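Local atomic coordinates of LP15968p (Drosophila melanogaster, PDB entry 3MN8), a protein that releases C-terminal arginine and lysine residues from peptides and proteins as a zinc-dependent metallocarboxypeptidase, here represented by its first carboxypeptidase domain. Residues F210-S224 and N298-K310. Sequence-based numbering, arbitrary orientation.
Sequences FVLSANFHGGAVVAS and NCFELTIELSCCK. With ZN (zinc ion), chain F; GEM ((2-guanidinoethylmercapto)succinic acid), chain G.
His217 and Glu305 are paired across the parallel strands 212-217 and 300-305, in the central mixed sheet of the M14 carboxypeptidase fold. Strand 222-224 returns antiparallel along the other edge of 300-305, which is thus held between two parts of one segment. The backbone ladder includes Ile304 N to Asn215 O (2.8 Å, nearly straight at 176°) on one edge and Thr303 N to Ser224 O (2.7 Å) on the other. On the face bearing Ala214, Phe216 and Ile304, contacts are apolar: the Phe216 and Ile304 side chains lie side by side, CD2 to CB 3.9 Å, and Leu306 CD1 reaches the same ring carbon. Helices 317-333 and 245-257 pack on this face. The other face carries most of the polar side chains. Glu301, its CG anti to the backbone N (chi1 177°), extends so that OE1 takes a hydrogen bond from Ser213 OG (2.8 Å) on its anti side. With an alanine here, Ser213 OG would probably lose this carboxylate acceptor, and a gap would open beside Asn215 ND2. Farther along, Asn215 OD1 accepts from His217 NE2 (2.7 Å), the donor above the amide carbonyl plane, helping to fix the imidazole's rotation. Thr303 CG2 touches His217 CD2 at 3.4 Å, whereas its OG1 bonds to Gln290. Glu305, the predicted proton donor/acceptor, faces the bound inhibitor. His217 ND1 binds the zinc at 2.1 Å, joined by His101, Glu104 and the inhibitor's carboxylate oxygen O13.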
loop_
_atom_site.group_PDB
_atom_site.type_symbol
_atom_site.label_atom_id
_atom_site.label_comp_id
_atom_site.label_asym_id
_atom_site.label_seq_id
_atom_site.Cartn_x
_atom_site.Cartn_y
_atom_site.Cartn_z
ATOM N N PHE A 210 4.138 -5.699 6.752
ATOM C CA PHE A 210 3.998 -5.098 5.435
ATOM C C PHE A 210 5.151 -4.169 5.109
ATOM O O PHE A 210 5.593 -3.389 5.943
ATOM C CB PHE A 210 2.665 -4.378 5.313
ATOM C CG PHE A 210 1.508 -5.311 5.230
ATOM C CD1 PHE A 210 0.661 -5.489 6.313
ATOM C CD2 PHE A 210 1.295 -6.054 4.088
ATOM C CE1 PHE A 210 -0.400 -6.361 6.245
ATOM C CE2 PHE A 210 0.234 -6.929 4.017
ATOM C CZ PHE A 210 -0.614 -7.085 5.097
ATOM N N VAL A 211 5.633 -4.270 3.881
ATOM C CA VAL A 211 6.830 -3.558 3.466
ATOM C C VAL A 211 6.473 -2.281 2.719
ATOM O O VAL A 211 7.068 -1.233 2.943
ATOM C CB VAL A 211 7.727 -4.438 2.558
ATOM C CG1 VAL A 211 8.814 -3.600 1.905
ATOM C CG2 VAL A 211 8.329 -5.618 3.350
ATOM N N LEU A 212 5.490 -2.384 1.838
ATOM C CA LEU A 212 5.072 -1.280 0.983
ATOM C C LEU A 212 3.554 -1.336 0.825
ATOM O O LEU A 212 2.959 -2.399 0.962
ATOM C CB LEU A 212 5.761 -1.402 -0.385
ATOM C CG LEU A 212 5.304 -0.568 -1.592
ATOM C CD1 LEU A 212 5.266 0.901 -1.249
ATOM C CD2 LEU A 212 6.235 -0.812 -2.784
ATOM N N SER A 213 2.932 -0.200 0.521
ATOM C CA SER A 213 1.476 -0.126 0.424
ATOM C C SER A 213 0.998 1.127 -0.300
ATOM O O SER A 213 1.697 2.132 -0.378
ATOM C CB SER A 213 0.863 -0.154 1.828
ATOM O OG SER A 213 -0.529 0.087 1.771
ATOM N N ALA A 214 -0.215 1.073 -0.820
ATOM C CA ALA A 214 -0.803 2.246 -1.439
ATOM C C ALA A 214 -2.294 2.213 -1.207
ATOM O O ALA A 214 -2.882 1.134 -1.201
ATOM C CB ALA A 214 -0.500 2.264 -2.918
ATOM N N ASN A 215 -2.905 3.377 -0.977
ATOM C CA ASN A 215 -4.364 3.449 -0.996
ATOM C C ASN A 215 -4.914 4.524 -1.959
ATOM O O ASN A 215 -4.327 5.603 -2.136
ATOM C CB ASN A 215 -5.002 3.447 0.416
ATOM C CG ASN A 215 -4.928 4.780 1.105
ATOM O OD1 ASN A 215 -5.954 5.425 1.315
ATOM N ND2 ASN A 215 -3.721 5.202 1.484
ATOM N N PHE A 216 -6.024 4.186 -2.614
ATOM C CA PHE A 216 -6.462 4.914 -3.781
ATOM C C PHE A 216 -7.677 5.755 -3.492
ATOM O O PHE A 216 -8.615 5.323 -2.822
ATOM C CB PHE A 216 -6.721 3.944 -4.929
ATOM C CG PHE A 216 -5.532 3.104 -5.264
ATOM C CD1 PHE A 216 -5.327 1.885 -4.643
ATOM C CD2 PHE A 216 -4.590 3.554 -6.173
ATOM C CE1 PHE A 216 -4.212 1.124 -4.939
ATOM C CE2 PHE A 216 -3.466 2.790 -6.467
ATOM C CZ PHE A 216 -3.280 1.581 -5.854
ATOM N N HIS A 217 -7.641 6.968 -4.022
ATOM C CA HIS A 217 -8.685 7.937 -3.821
ATOM C C HIS A 217 -9.018 8.564 -5.161
ATOM O O HIS A 217 -8.332 8.328 -6.152
ATOM C CB HIS A 217 -8.206 9.017 -2.850
ATOM C CG HIS A 217 -7.977 8.518 -1.458
ATOM N ND1 HIS A 217 -8.853 8.770 -0.426
ATOM C CD2 HIS A 217 -6.977 7.770 -0.929
ATOM C CE1 HIS A 217 -8.402 8.210 0.682
ATOM N NE2 HIS A 217 -7.265 7.594 0.402
ATOM N N GLY A 218 -10.070 9.372 -5.183
ATOM C CA GLY A 218 -10.455 10.068 -6.391
ATOM C C GLY A 218 -10.709 11.511 -6.040
ATOM O O GLY A 218 -10.840 11.853 -4.863
ATOM N N GLY A 219 -10.767 12.361 -7.052
ATOM C CA GLY A 219 -11.011 13.769 -6.827
ATOM C C GLY A 219 -9.921 14.544 -7.519
ATOM O O GLY A 219 -10.092 15.704 -7.905
ATOM N N ALA A 220 -8.787 13.883 -7.696
ATOM C CA ALA A 220 -7.668 14.522 -8.359
ATOM C C ALA A 220 -6.776 13.443 -8.928
ATOM O O ALA A 220 -7.064 12.262 -8.773
ATOM C CB ALA A 220 -6.905 15.417 -7.380
ATOM N N VAL A 221 -5.700 13.857 -9.594
ATOM C CA VAL A 221 -4.768 12.932 -10.223
ATOM C C VAL A 221 -3.345 13.239 -9.769
ATOM O O VAL A 221 -2.691 14.129 -10.322
ATOM C CB VAL A 221 -4.830 13.035 -11.752
ATOM C CG1 VAL A 221 -4.188 11.806 -12.373
ATOM C CG2 VAL A 221 -6.275 13.182 -12.226
ATOM N N VAL A 222 -2.861 12.502 -8.771
ATOM C CA VAL A 222 -1.576 12.823 -8.147
ATOM C C VAL A 222 -1.105 11.730 -7.186
ATOM O O VAL A 222 -1.911 10.995 -6.609
ATOM C CB VAL A 222 -1.659 14.169 -7.361
ATOM C CG1 VAL A 222 -2.564 14.009 -6.130
ATOM C CG2 VAL A 222 -0.260 14.698 -6.961
ATOM N N ALA A 223 0.209 11.651 -7.010
ATOM C CA ALA A 223 0.819 10.698 -6.106
ATOM C C ALA A 223 1.290 11.426 -4.837
ATOM O O ALA A 223 2.238 12.232 -4.878
ATOM C CB ALA A 223 1.977 10.000 -6.804
ATOM N N SER A 224 0.610 11.132 -3.725
ATOM C CA SER A 224 0.802 11.825 -2.450
ATOM C C SER A 224 1.438 10.916 -1.411
ATOM O O SER A 224 1.106 9.737 -1.317
ATOM C CB SER A 224 -0.548 12.324 -1.918
ATOM O OG SER A 224 -0.416 13.062 -0.708
ATOM N N ASN A 298 6.311 -0.750 9.917
ATOM C CA ASN A 298 7.405 -0.609 8.982
ATOM C C ASN A 298 6.881 -0.072 7.656
ATOM O O ASN A 298 7.643 0.433 6.838
ATOM C CB ASN A 298 8.038 -1.973 8.726
ATOM C CG ASN A 298 8.811 -2.503 9.911
ATOM O OD1 ASN A 298 9.370 -1.750 10.699
ATOM N ND2 ASN A 298 8.865 -3.819 10.029
ATOM N N CYS A 299 5.577 -0.202 7.436
ATOM C CA CYS A 299 5.026 -0.042 6.097
ATOM C C CYS A 299 5.138 1.380 5.553
ATOM O O CYS A 299 4.942 2.350 6.285
ATOM C CB CYS A 299 3.571 -0.514 6.033
ATOM S SG CYS A 299 2.950 -0.813 4.345
ATOM N N PHE A 300 5.451 1.477 4.258
ATOM C CA PHE A 300 5.528 2.741 3.538
ATOM C C PHE A 300 4.327 2.885 2.593
ATOM O O PHE A 300 4.366 2.402 1.467
ATOM C CB PHE A 300 6.816 2.800 2.706
ATOM C CG PHE A 300 8.086 2.918 3.516
ATOM C CD1 PHE A 300 9.210 3.519 2.962
ATOM C CD2 PHE A 300 8.162 2.435 4.818
ATOM C CE1 PHE A 300 10.392 3.634 3.691
ATOM C CE2 PHE A 300 9.345 2.537 5.554
ATOM C CZ PHE A 300 10.460 3.132 4.991
ATOM N N GLU A 301 3.264 3.546 3.047
ATOM C CA GLU A 301 2.062 3.709 2.231
ATOM C C GLU A 301 2.026 5.040 1.484
ATOM O O GLU A 301 2.277 6.103 2.059
ATOM C CB GLU A 301 0.810 3.550 3.098
ATOM C CG GLU A 301 -0.505 3.776 2.370
ATOM C CD GLU A 301 -1.704 3.250 3.152
ATOM O OE1 GLU A 301 -1.799 2.013 3.350
ATOM O OE2 GLU A 301 -2.558 4.065 3.573
ATOM N N LEU A 302 1.705 4.978 0.197
ATOM C CA LEU A 302 1.386 6.178 -0.575
ATOM C C LEU A 302 -0.112 6.371 -0.635
ATOM O O LEU A 302 -0.873 5.411 -0.526
ATOM C CB LEU A 302 1.889 6.060 -2.016
ATOM C CG LEU A 302 3.393 6.041 -2.256
ATOM C CD1 LEU A 302 3.651 6.100 -3.753
ATOM C CD2 LEU A 302 4.061 7.201 -1.537
ATOM N N THR A 303 -0.531 7.619 -0.827
ATOM C CA THR A 303 -1.920 7.931 -1.143
ATOM C C THR A 303 -1.979 8.258 -2.631
ATOM O O THR A 303 -1.282 9.154 -3.102
ATOM C CB THR A 303 -2.449 9.157 -0.346
ATOM O OG1 THR A 303 -2.126 9.024 1.044
ATOM C CG2 THR A 303 -3.961 9.298 -0.496
ATOM N N ILE A 304 -2.801 7.535 -3.382
ATOM C CA ILE A 304 -2.870 7.792 -4.814
ATOM C C ILE A 304 -4.256 8.182 -5.329
ATOM O O ILE A 304 -5.246 7.450 -5.154
ATOM C CB ILE A 304 -2.309 6.632 -5.627
ATOM C CG1 ILE A 304 -0.832 6.455 -5.308
ATOM C CG2 ILE A 304 -2.492 6.904 -7.113
ATOM C CD1 ILE A 304 -0.291 5.127 -5.727
ATOM N N GLU A 305 -4.298 9.351 -5.968
ATOM C CA GLU A 305 -5.522 9.903 -6.530
ATOM C C GLU A 305 -5.578 9.534 -8.011
ATOM O O GLU A 305 -4.661 9.852 -8.768
ATOM C CB GLU A 305 -5.533 11.428 -6.349
ATOM C CG GLU A 305 -5.427 11.919 -4.893
ATOM C CD GLU A 305 -6.740 11.795 -4.132
ATOM O OE1 GLU A 305 -6.783 12.163 -2.943
ATOM O OE2 GLU A 305 -7.733 11.321 -4.724
ATOM N N LEU A 306 -6.653 8.873 -8.427
ATOM C CA LEU A 306 -6.710 8.290 -9.771
ATOM C C LEU A 306 -7.444 9.130 -10.814
ATOM O O LEU A 306 -6.994 9.242 -11.956
ATOM C CB LEU A 306 -7.312 6.881 -9.724
ATOM C CG LEU A 306 -6.488 5.936 -8.861
ATOM C CD1 LEU A 306 -7.223 4.644 -8.583
ATOM C CD2 LEU A 306 -5.163 5.670 -9.531
ATOM N N SER A 307 -8.570 9.717 -10.428
ATOM C CA SER A 307 -9.375 10.468 -11.378
ATOM C C SER A 307 -9.799 11.809 -10.813
ATOM O O SER A 307 -9.836 12.002 -9.592
ATOM C CB SER A 307 -10.611 9.668 -11.772
ATOM O OG SER A 307 -11.268 9.161 -10.617
ATOM N N CYS A 308 -10.103 12.737 -11.716
ATOM C CA CYS A 308 -10.712 14.003 -11.353
ATOM C C CYS A 308 -12.145 13.755 -10.934
ATOM O O CYS A 308 -12.629 14.328 -9.957
ATOM C CB CYS A 308 -10.678 14.971 -12.535
ATOM S SG CYS A 308 -9.049 15.665 -12.841
ATOM N N CYS A 309 -12.826 12.896 -11.685
ATOM C CA CYS A 309 -14.172 12.473 -11.315
ATOM C C CYS A 309 -14.153 11.331 -10.287
ATOM O O CYS A 309 -13.657 10.226 -10.558
ATOM C CB CYS A 309 -14.953 12.056 -12.547
ATOM S SG CYS A 309 -16.648 11.602 -12.163
ATOM N N LYS A 310 -14.695 11.603 -9.105
ATOM C CA LYS A 310 -14.678 10.626 -8.023
ATOM C C LYS A 310 -15.322 9.300 -8.433
ATOM O O LYS A 310 -14.752 8.229 -8.224
ATOM C CB LYS A 310 -15.369 11.195 -6.782
ATOM C CG LYS A 310 -14.659 12.389 -6.180
ATOM C CD LYS A 310 -15.338 12.879 -4.897
ATOM C CE LYS A 310 -14.318 13.606 -3.988
ATOM N NZ LYS A 310 -14.853 14.004 -2.640
HETATM ZN ZN ZN F . -10.533 10.020 -0.821
HETATM C C8 GEM G . -7.541 13.409 0.947
HETATM S S7 GEM G . -6.326 12.141 1.178
HETATM C C6 GEM G . -5.075 12.680 0.048
HETATM C C5 GEM G . -4.628 14.123 0.269
HETATM N N3 GEM G . -3.894 14.167 1.524
HETATM C C1 GEM G . -3.481 15.252 2.171
HETATM N N4 GEM G . -2.817 15.138 3.315
HETATM N N2 GEM G . -3.735 16.459 1.678
HETATM C C9 GEM G . -8.577 13.236 2.026
HETATM O O14 GEM G . -8.482 12.243 2.781
HETATM O O15 GEM G . -9.484 14.087 2.139
HETATM C C10 GEM G . -8.166 13.404 -0.458
HETATM C C11 GEM G . -9.054 12.218 -0.813
HETATM O O12 GEM G . -8.837 11.642 -1.907
HETATM O O13 GEM G . -9.985 11.877 -0.039
#